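Local coordinates for Sca-family protein (Rickettsia rickettsii, PDB 4LQ8) that probably takes part in cell adhesion as rickettsial surface cell antigen 4, of which this chain is the N-terminal head region, at residues 191-196 with 231-236; 64-69 with 260-265; 271-276 with 316-321. One frame throughout, in Å; residues are numbered along the deposited sequence.

The three contacts lie on the same side of the chain's centre, with strands 258-265 and 271-277 as their common thread. These consecutive antiparallel neighbours put contacts 2 and 3 about 10 Å apart between centres: helix 64-90 packs on the first strand in contact 2, and helix 308-320 crosses the second in contact 3. Backbone pairing joins the two contacts directly, Glu264 O lying 2.8 Å from Gln272 N. Contact 1 is about 16 Å from each of the others, centre to centre, where the loop before strand 236-245 meets the smaller antiparallel sheet. Its Ser236 OG probably hydrogen-bonds Glu265 N (3.1 Å), and its Leu193 packs on Pro271 of contact 3.

Contact 1. Residues 191-196 with 231-236; sequences DELCTL and DQADGS
Backbone hydrogen bonding and the buried Leu193 side chain here join the region leading into strand 192-201 to a loop, in a contact set where the two sheets of the chain come together. That strand belongs to the six-stranded antiparallel sheet, while 231-236 is the loop running into strand 236-245 of the larger mixed sheet; the two pieces run at 88° to one another. One direct hydrogen bond joins them, from Ala233 N to Glu192 O at 3.0 Å, with the donor somewhat above the carbonyl plane. Beside it a water takes the N-H of Gln232 and gives its protons to Leu193 O (2.7 Å) and Ala233 O (3.0 Å), so three backbone polar groups are tied together at one point. The methyl of Ala233 faces residues 191-192 and lies 3.6 Å from Asp191 CB. Leu193 and Cys194 form a classic beta bulge, both facing Val185 of strand 180-186, and the chain turns a corner here. The CB of Leu193 points away from the loop, yet its two branches spread along it: CD1 reaches Asp234 O at 3.4 Å and CD2 reaches Ser236 O at 3.5 Å. Its chi1 of -104° is off the staggered positions, and Val36 and Met237 also pack on this buried side chain. Gly235 passes this leucine with a phi of 135°, which glycine readily adopts. On the more open flank, the extended Glu192 side chain lies obliquely across Gln232, while its OE2 accepts a hydrogen bond from Thr195 OG1 (2.7 Å) coming from above the carboxylate plane. Farther along the loop, Asp234 forms a salt bridge with Lys270, whose NZ also bonds Gln232 O, and Asn187 ND2 donates to Asp234 O.

Contact 2. Residues 64-69 with 260-265; sequences PITKAV and TAHYEE
Thr260 opens the strand side of this buried helix-on-sheet contact, its CB directed at helix 64-69. Its OG1 sits between the backbone N and the carbonyl carbon, the crowded position (chi1 76°), where it shares a hydrogen bond with His262 NE2 at 2.7 Å and another with Ser277 OG. The same oxygen meets Val69 CG1 tip to tip, 4.0 Å away. His262, two residues on, has the largest share of any residue in the contact. With CG anti to the carbonyl carbon, the imidazole stands up beneath the helix: Val69 CG2 comes to 3.6 Å from CE1, Ile65 CG2 crosses at about a right angle to lie 4.0 Å from ND1, and Thr66 OG1 is 3.8 Å from CB. Both ring nitrogens are engaged, NE2 by Thr260 and ND1 by His238 ND1, which fixes the rotation of the ring; a bond between two ND1 atoms requires one of them to carry a proton and the other to lack it. The packing is that of a helix on one face of the mixed sheet: Ile65, Thr66 and Val69, spaced one and three residues apart, line one side of the helix, and Thr260, His262 and Glu264 share one face of the strand. The axes pass 8.9 Å apart at 143°, nearer antiparallel than crossed. Glu264 then reaches back to the helix on an extended chain, and its OE2 uses the anti lone pair to accept from Thr66 OG1 at 2.7 Å. This carboxylate oxygen also takes the N-H of Asp63, whose own OD1 receives the N-H groups of Ile65 and Thr66. Lying at the N-terminal turn, the buried carboxylate is probably stabilised as an anion by the helix end.

Contact 3. Residues 271-276 with 316-321; sequences PQLKEI and KEVELN
Val318 and Asn321, a turn apart at the end of helix 308-320, make the first shell of contacts with strand 271-277; the axes of 316-320 and 271-276 lie 99° apart. Val318 presents both methyls to the strand. CG2 lies 3.8 Å from Leu273 CG and 4.0 Å from Ile276 CG2, whereas CG1 rests on polar atoms, 3.6 Å from Lys274 O and 3.5 Å from Glu275 OE1. Asn321, the first residue to leave the helical conformation, turns its amide toward the strand. Its ND2 donates to Leu273 O at 2.7 Å in an almost straight bond (176°), within the plane of the amide but above that of the carbonyl. A second, more bent bond (146°) runs from ND2 to Glu317 OE2 at 3.0 Å, so two acceptors hold the amide in place. Lys274 and Glu275 form a classic beta bulge opposite His262 of strand 258-265, where Val318 packs. Gln272 CG touches Asn321 ND2 at 3.3 Å, with the two amide planes inclined obliquely, and Lys274 NZ steadies Gln272 by donating to its OE1. Two waters complete the junction: one takes the N-H of Leu273 and donates to Glu317 OE2 at 2.6 Å, and the other donates to Lys274 O and Asn321 O. Farther out, Lys229 forms a salt bridge with Glu317 OE1, while OE2 serves the amide and the water. Glu275, bent at chi2, is held by Ser325 OG at OE1 and by Arg70 and Gln324 N at OE2, while Met314 adds packing on Leu273 and Ile276.

Contact 1. Residues 191-196 with 231-236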
loop_
_atom_site.group_PDB
_atom_site.type_symbol
_atom_site.label_atom_id
_atom_site.label_comp_id
_atom_site.label_asym_id
_atom_site.label_seq_id
_atom_site.Cartn_x
_atom_site.Cartn_y
_atom_site.Cartn_z
ATOM N N ASP A 191 1.567 -14.442 -23.346
ATOM C CA ASP A 191 2.757 -13.601 -23.471
ATOM C C ASP A 191 3.072 -12.942 -22.137
ATOM O O ASP A 191 2.162 -12.538 -21.407
ATOM C CB ASP A 191 2.599 -12.549 -24.571
ATOM C CG ASP A 191 2.391 -13.126 -25.958
ATOM O OD1 ASP A 191 3.288 -13.845 -26.444
ATOM O OD2 ASP A 191 1.341 -12.840 -26.563
ATOM N N GLU A 192 4.365 -12.865 -21.811
ATOM C CA GLU A 192 4.855 -12.297 -20.558
ATOM C C GLU A 192 4.682 -10.762 -20.466
ATOM O O GLU A 192 5.251 -10.022 -21.269
ATOM C CB GLU A 192 6.319 -12.719 -20.362
ATOM C CG GLU A 192 7.044 -12.063 -19.198
ATOM C CD GLU A 192 8.535 -12.335 -19.148
ATOM O OE1 GLU A 192 8.993 -13.319 -19.773
ATOM O OE2 GLU A 192 9.249 -11.559 -18.474
ATOM N N LEU A 193 3.927 -10.304 -19.456
ATOM C CA LEU A 193 3.730 -8.889 -19.143
ATOM C C LEU A 193 4.990 -8.404 -18.422
ATOM O O LEU A 193 5.485 -7.311 -18.716
ATOM C CB LEU A 193 2.501 -8.698 -18.228
ATOM C CG LEU A 193 1.230 -8.160 -18.872
ATOM C CD1 LEU A 193 0.601 -9.183 -19.731
ATOM C CD2 LEU A 193 0.219 -7.792 -17.834
ATOM N N CYS A 194 5.516 -9.249 -17.498
ATOM C CA CYS A 194 6.717 -9.024 -16.685
ATOM C C CYS A 194 7.009 -10.295 -15.890
ATOM O O CYS A 194 6.165 -11.190 -15.819
ATOM C CB CYS A 194 6.502 -7.844 -15.739
ATOM S SG CYS A 194 5.412 -8.232 -14.350
ATOM N N THR A 195 8.182 -10.347 -15.253
ATOM C CA THR A 195 8.549 -11.392 -14.319
ATOM C C THR A 195 8.829 -10.664 -13.011
ATOM O O THR A 195 9.499 -9.632 -13.022
ATOM C CB THR A 195 9.704 -12.282 -14.817
ATOM O OG1 THR A 195 9.351 -12.811 -16.094
ATOM C CG2 THR A 195 9.995 -13.451 -13.862
ATOM N N LEU A 196 8.241 -11.138 -11.901
ATOM C CA LEU A 196 8.438 -10.481 -10.609
ATOM C C LEU A 196 9.511 -11.221 -9.833
ATOM O O LEU A 196 9.488 -12.449 -9.780
ATOM C CB LEU A 196 7.129 -10.425 -9.794
ATOM C CG LEU A 196 5.954 -9.650 -10.437
ATOM C CD1 LEU A 196 4.672 -9.951 -9.705
ATOM C CD2 LEU A 196 6.228 -8.147 -10.441
ATOM N N ASP A 231 7.583 -2.762 -20.765
ATOM C CA ASP A 231 7.801 -2.714 -22.210
ATOM C C ASP A 231 7.724 -4.114 -22.841
ATOM O O ASP A 231 8.396 -4.376 -23.835
ATOM C CB ASP A 231 9.150 -2.019 -22.523
ATOM C CG ASP A 231 10.421 -2.682 -21.970
ATOM O OD1 ASP A 231 10.302 -3.656 -21.180
ATOM O OD2 ASP A 231 11.529 -2.211 -22.306
ATOM N N GLN A 232 6.914 -5.017 -22.263
ATOM C CA GLN A 232 6.785 -6.375 -22.801
ATOM C C GLN A 232 5.385 -6.583 -23.420
ATOM O O GLN A 232 5.017 -5.785 -24.279
ATOM C CB GLN A 232 7.185 -7.424 -21.757
ATOM C CG GLN A 232 8.665 -7.341 -21.396
ATOM C CD GLN A 232 8.958 -8.052 -20.108
ATOM O OE1 GLN A 232 9.108 -9.274 -20.064
ATOM N NE2 GLN A 232 9.004 -7.303 -19.019
ATOM N N ALA A 233 4.618 -7.616 -23.025
ATOM C CA ALA A 233 3.271 -7.847 -23.575
ATOM C C ALA A 233 2.265 -6.797 -23.111
ATOM O O ALA A 233 2.450 -6.152 -22.076
ATOM C CB ALA A 233 2.766 -9.226 -23.192
ATOM N N ASP A 234 1.199 -6.640 -23.896
ATOM C CA ASP A 234 0.092 -5.724 -23.643
ATOM C C ASP A 234 -0.807 -6.271 -22.536
ATOM O O ASP A 234 -0.859 -7.490 -22.334
ATOM C CB ASP A 234 -0.752 -5.561 -24.922
ATOM C CG ASP A 234 -0.115 -4.784 -26.071
ATOM O OD1 ASP A 234 1.006 -4.255 -25.891
ATOM O OD2 ASP A 234 -0.756 -4.674 -27.132
ATOM N N GLY A 235 -1.526 -5.378 -21.858
ATOM C CA GLY A 235 -2.491 -5.769 -20.843
ATOM C C GLY A 235 -2.481 -4.993 -19.542
ATOM O O GLY A 235 -1.810 -3.970 -19.406
ATOM N N SER A 236 -3.259 -5.493 -18.582
ATOM C CA SER A 236 -3.415 -4.953 -17.235
ATOM C C SER A 236 -2.978 -6.014 -16.246
ATOM O O SER A 236 -3.009 -7.211 -16.555
ATOM C CB SER A 236 -4.871 -4.583 -16.971
ATOM O OG SER A 236 -5.329 -3.654 -17.936
HETATM O O HOH W 1 4.698 -5.255 -20.342
#

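Contact 2. Residues 64-69 with 260-265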
loop_
_atom_site.group_PDB
_atom_site.type_symbol
_atom_site.label_atom_id
_atom_site.label_comp_id
_atom_site.label_asym_id
_atom_site.label_seq_id
_atom_site.Cartn_x
_atom_site.Cartn_y
_atom_site.Cartn_z
ATOM N N PRO A 64 -12.248 -1.913 -12.884
ATOM C CA PRO A 64 -12.952 -2.193 -11.611
ATOM C C PRO A 64 -12.084 -2.494 -10.394
ATOM O O PRO A 64 -12.521 -2.215 -9.287
ATOM C CB PRO A 64 -13.862 -3.389 -11.952
ATOM C CG PRO A 64 -13.936 -3.409 -13.431
ATOM C CD PRO A 64 -12.615 -2.906 -13.913
ATOM N N ILE A 65 -10.868 -3.043 -10.581
ATOM C CA ILE A 65 -9.984 -3.347 -9.452
ATOM C C ILE A 65 -9.446 -2.057 -8.859
ATOM O O ILE A 65 -9.537 -1.858 -7.651
ATOM C CB ILE A 65 -8.835 -4.331 -9.828
ATOM C CG1 ILE A 65 -9.327 -5.556 -10.689
ATOM C CG2 ILE A 65 -8.018 -4.767 -8.602
ATOM C CD1 ILE A 65 -10.502 -6.277 -10.289
ATOM N N THR A 66 -8.861 -1.193 -9.699
ATOM C CA THR A 66 -8.295 0.098 -9.296
ATOM C C THR A 66 -9.378 0.919 -8.601
ATOM O O THR A 66 -9.126 1.445 -7.516
ATOM C CB THR A 66 -7.749 0.834 -10.509
ATOM O OG1 THR A 66 -6.947 -0.058 -11.284
ATOM C CG2 THR A 66 -6.958 2.089 -10.134
ATOM N N LYS A 67 -10.595 0.967 -9.196
ATOM C CA LYS A 67 -11.722 1.691 -8.624
ATOM C C LYS A 67 -12.096 1.122 -7.233
ATOM O O LYS A 67 -12.224 1.902 -6.295
ATOM C CB LYS A 67 -12.930 1.685 -9.576
ATOM C CG LYS A 67 -14.059 2.619 -9.096
ATOM C CD LYS A 67 -15.150 2.763 -10.126
ATOM C CE LYS A 67 -16.249 3.707 -9.685
ATOM N NZ LYS A 67 -17.200 3.982 -10.787
ATOM N N ALA A 68 -12.203 -0.218 -7.095
ATOM C CA ALA A 68 -12.528 -0.870 -5.816
ATOM C C ALA A 68 -11.495 -0.544 -4.738
ATOM O O ALA A 68 -11.873 -0.264 -3.600
ATOM C CB ALA A 68 -12.640 -2.369 -5.991
ATOM N N VAL A 69 -10.198 -0.551 -5.092
ATOM C CA VAL A 69 -9.140 -0.223 -4.133
ATOM C C VAL A 69 -9.226 1.272 -3.714
ATOM O O VAL A 69 -9.027 1.583 -2.546
ATOM C CB VAL A 69 -7.732 -0.681 -4.633
ATOM C CG1 VAL A 69 -6.597 -0.141 -3.761
ATOM C CG2 VAL A 69 -7.673 -2.209 -4.679
ATOM N N THR A 260 -0.583 -3.342 -2.442
ATOM C CA THR A 260 -1.171 -3.616 -3.748
ATOM C C THR A 260 -0.597 -2.679 -4.788
ATOM O O THR A 260 -0.173 -1.587 -4.442
ATOM C CB THR A 260 -2.729 -3.635 -3.714
ATOM O OG1 THR A 260 -3.221 -2.300 -3.640
ATOM C CG2 THR A 260 -3.314 -4.513 -2.563
ATOM N N ALA A 261 -0.574 -3.120 -6.062
ATOM C CA ALA A 261 -0.071 -2.352 -7.188
ATOM C C ALA A 261 -0.996 -2.615 -8.376
ATOM O O ALA A 261 -1.364 -3.766 -8.650
ATOM C CB ALA A 261 1.378 -2.746 -7.498
ATOM N N HIS A 262 -1.423 -1.527 -9.032
ATOM C CA HIS A 262 -2.440 -1.526 -10.083
ATOM C C HIS A 262 -1.935 -0.967 -11.378
ATOM O O HIS A 262 -1.616 0.210 -11.475
ATOM C CB HIS A 262 -3.683 -0.778 -9.547
ATOM C CG HIS A 262 -4.073 -1.308 -8.206
ATOM N ND1 HIS A 262 -4.742 -2.522 -8.076
ATOM C CD2 HIS A 262 -3.751 -0.850 -6.971
ATOM C CE1 HIS A 262 -4.847 -2.737 -6.776
ATOM N NE2 HIS A 262 -4.266 -1.752 -6.073
ATOM N N TYR A 263 -1.799 -1.841 -12.367
ATOM C CA TYR A 263 -1.270 -1.516 -13.686
ATOM C C TYR A 263 -2.375 -1.700 -14.702
ATOM O O TYR A 263 -2.929 -2.791 -14.819
ATOM C CB TYR A 263 -0.086 -2.440 -14.053
ATOM C CG TYR A 263 1.080 -2.425 -13.085
ATOM C CD1 TYR A 263 1.049 -3.175 -11.908
ATOM C CD2 TYR A 263 2.249 -1.724 -13.381
ATOM C CE1 TYR A 263 2.156 -3.234 -11.060
ATOM C CE2 TYR A 263 3.351 -1.765 -12.535
ATOM C CZ TYR A 263 3.300 -2.513 -11.370
ATOM O OH TYR A 263 4.381 -2.532 -10.532
ATOM N N GLU A 264 -2.715 -0.640 -15.419
ATOM C CA GLU A 264 -3.771 -0.719 -16.425
ATOM C C GLU A 264 -3.184 -0.489 -17.788
ATOM O O GLU A 264 -2.252 0.300 -17.925
ATOM C CB GLU A 264 -4.842 0.326 -16.174
ATOM C CG GLU A 264 -5.600 0.158 -14.876
ATOM C CD GLU A 264 -6.602 1.267 -14.650
ATOM O OE1 GLU A 264 -6.800 2.099 -15.562
ATOM O OE2 GLU A 264 -7.183 1.315 -13.546
ATOM N N GLU A 265 -3.762 -1.143 -18.801
ATOM C CA GLU A 265 -3.355 -1.013 -20.200
ATOM C C GLU A 265 -3.326 0.463 -20.597
ATOM O O GLU A 265 -4.354 1.137 -20.533
ATOM C CB GLU A 265 -4.307 -1.822 -21.103
ATOM C CG GLU A 265 -3.750 -2.072 -22.493
ATOM C CD GLU A 265 -4.508 -3.040 -23.380
ATOM O OE1 GLU A 265 -4.934 -4.107 -22.882
ATOM O OE2 GLU A 265 -4.621 -2.757 -24.595
#

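Contact 3. Residues 271-276 with 316-321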
loop_
_atom_site.group_PDB
_atom_site.type_symbol
_atom_site.label_atom_id
_atom_site.label_comp_id
_atom_site.label_asym_id
_atom_site.label_seq_id
_atom_site.Cartn_x
_atom_site.Cartn_y
_atom_site.Cartn_z
ATOM N N PRO A 271 1.162 -2.257 -19.753
ATOM C CA PRO A 271 0.627 -1.963 -18.406
ATOM C C PRO A 271 1.281 -0.706 -17.849
ATOM O O PRO A 271 2.497 -0.527 -17.970
ATOM C CB PRO A 271 1.006 -3.200 -17.578
ATOM C CG PRO A 271 1.335 -4.264 -18.581
ATOM C CD PRO A 271 1.871 -3.555 -19.781
ATOM N N GLN A 272 0.453 0.200 -17.332
ATOM C CA GLN A 272 0.884 1.483 -16.784
ATOM C C GLN A 272 0.503 1.541 -15.306
ATOM O O GLN A 272 -0.663 1.319 -14.978
ATOM C CB GLN A 272 0.209 2.628 -17.566
ATOM C CG GLN A 272 0.824 3.987 -17.307
ATOM C CD GLN A 272 0.467 4.984 -18.375
ATOM O OE1 GLN A 272 -0.705 5.283 -18.622
ATOM N NE2 GLN A 272 1.480 5.545 -19.013
ATOM N N LEU A 273 1.475 1.844 -14.420
ATOM C CA LEU A 273 1.216 1.923 -12.987
ATOM C C LEU A 273 0.295 3.106 -12.669
ATOM O O LEU A 273 0.690 4.261 -12.831
ATOM C CB LEU A 273 2.531 1.964 -12.202
ATOM C CG LEU A 273 2.441 2.028 -10.657
ATOM C CD1 LEU A 273 1.662 0.827 -10.070
ATOM C CD2 LEU A 273 3.842 2.091 -10.059
ATOM N N LYS A 274 -0.952 2.807 -12.254
ATOM C CA LYS A 274 -1.965 3.838 -11.986
ATOM C C LYS A 274 -2.189 4.078 -10.508
ATOM O O LYS A 274 -2.656 5.152 -10.106
ATOM C CB LYS A 274 -3.322 3.425 -12.639
ATOM C CG LYS A 274 -3.263 3.243 -14.175
ATOM C CD LYS A 274 -3.238 4.562 -14.925
ATOM C CE LYS A 274 -3.086 4.367 -16.410
ATOM N NZ LYS A 274 -3.020 5.673 -17.120
ATOM N N GLU A 275 -1.942 3.046 -9.700
ATOM C CA GLU A 275 -2.267 3.142 -8.282
ATOM C C GLU A 275 -1.537 2.108 -7.490
ATOM O O GLU A 275 -1.161 1.061 -8.014
ATOM C CB GLU A 275 -3.788 2.898 -8.125
ATOM C CG GLU A 275 -4.453 3.617 -6.971
ATOM C CD GLU A 275 -4.322 5.131 -6.986
ATOM O OE1 GLU A 275 -3.368 5.639 -6.367
ATOM O OE2 GLU A 275 -5.149 5.810 -7.628
ATOM N N ILE A 276 -1.339 2.411 -6.214
ATOM C CA ILE A 276 -0.803 1.505 -5.206
ATOM C C ILE A 276 -1.642 1.702 -3.951
ATOM O O ILE A 276 -2.384 2.687 -3.849
ATOM C CB ILE A 276 0.718 1.671 -4.919
ATOM C CG1 ILE A 276 1.040 3.068 -4.270
ATOM C CG2 ILE A 276 1.578 1.369 -6.165
ATOM C CD1 ILE A 276 2.501 3.199 -3.703
ATOM N N LYS A 316 5.965 8.262 -7.270
ATOM C CA LYS A 316 6.252 9.191 -8.374
ATOM C C LYS A 316 5.493 8.830 -9.687
ATOM O O LYS A 316 4.872 9.704 -10.276
ATOM C CB LYS A 316 7.766 9.297 -8.624
ATOM C CG LYS A 316 8.191 10.377 -9.639
ATOM C CD LYS A 316 7.893 11.803 -9.159
ATOM C CE LYS A 316 7.854 12.815 -10.288
ATOM N NZ LYS A 316 7.403 14.157 -9.818
ATOM N N GLU A 317 5.528 7.562 -10.116
ATOM C CA GLU A 317 4.842 7.094 -11.331
ATOM C C GLU A 317 3.303 7.196 -11.195
ATOM O O GLU A 317 2.636 7.649 -12.127
ATOM C CB GLU A 317 5.301 5.663 -11.689
ATOM C CG GLU A 317 4.725 5.070 -12.971
ATOM C CD GLU A 317 5.100 5.722 -14.287
ATOM O OE1 GLU A 317 5.990 6.601 -14.294
ATOM O OE2 GLU A 317 4.494 5.353 -15.321
ATOM N N VAL A 318 2.757 6.807 -10.025
ATOM C CA VAL A 318 1.333 6.888 -9.698
ATOM C C VAL A 318 0.849 8.347 -9.851
ATOM O O VAL A 318 -0.166 8.589 -10.517
ATOM C CB VAL A 318 0.997 6.280 -8.298
ATOM C CG1 VAL A 318 -0.405 6.687 -7.808
ATOM C CG2 VAL A 318 1.141 4.758 -8.303
ATOM N N GLU A 319 1.589 9.308 -9.269
ATOM C CA GLU A 319 1.266 10.743 -9.332
ATOM C C GLU A 319 1.311 11.270 -10.766
ATOM O O GLU A 319 0.385 11.960 -11.173
ATOM C CB GLU A 319 2.190 11.560 -8.424
ATOM C CG GLU A 319 1.913 11.340 -6.936
ATOM C CD GLU A 319 2.997 11.771 -5.959
ATOM O OE1 GLU A 319 4.069 12.247 -6.405
ATOM O OE2 GLU A 319 2.777 11.610 -4.735
ATOM N N LEU A 320 2.337 10.871 -11.555
ATOM C CA LEU A 320 2.452 11.272 -12.963
ATOM C C LEU A 320 1.263 10.730 -13.790
ATOM O O LEU A 320 0.833 11.383 -14.739
ATOM C CB LEU A 320 3.797 10.834 -13.564
ATOM C CG LEU A 320 5.033 11.640 -13.105
ATOM C CD1 LEU A 320 6.338 10.910 -13.466
ATOM C CD2 LEU A 320 5.052 13.058 -13.727
ATOM N N ASN A 321 0.699 9.571 -13.371
ATOM C CA ASN A 321 -0.427 8.918 -14.044
ATOM C C ASN A 321 -1.772 9.274 -13.415
ATOM O O ASN A 321 -2.764 8.579 -13.635
ATOM C CB ASN A 321 -0.198 7.405 -14.144
ATOM C CG ASN A 321 0.967 7.050 -15.031
ATOM O OD1 ASN A 321 1.329 7.788 -15.935
ATOM N ND2 ASN A 321 1.606 5.938 -14.772
HETATM O O HOH W 2 3.958 2.778 -15.505
HETATM O O HOH W 3 -4.065 6.666 -12.170
#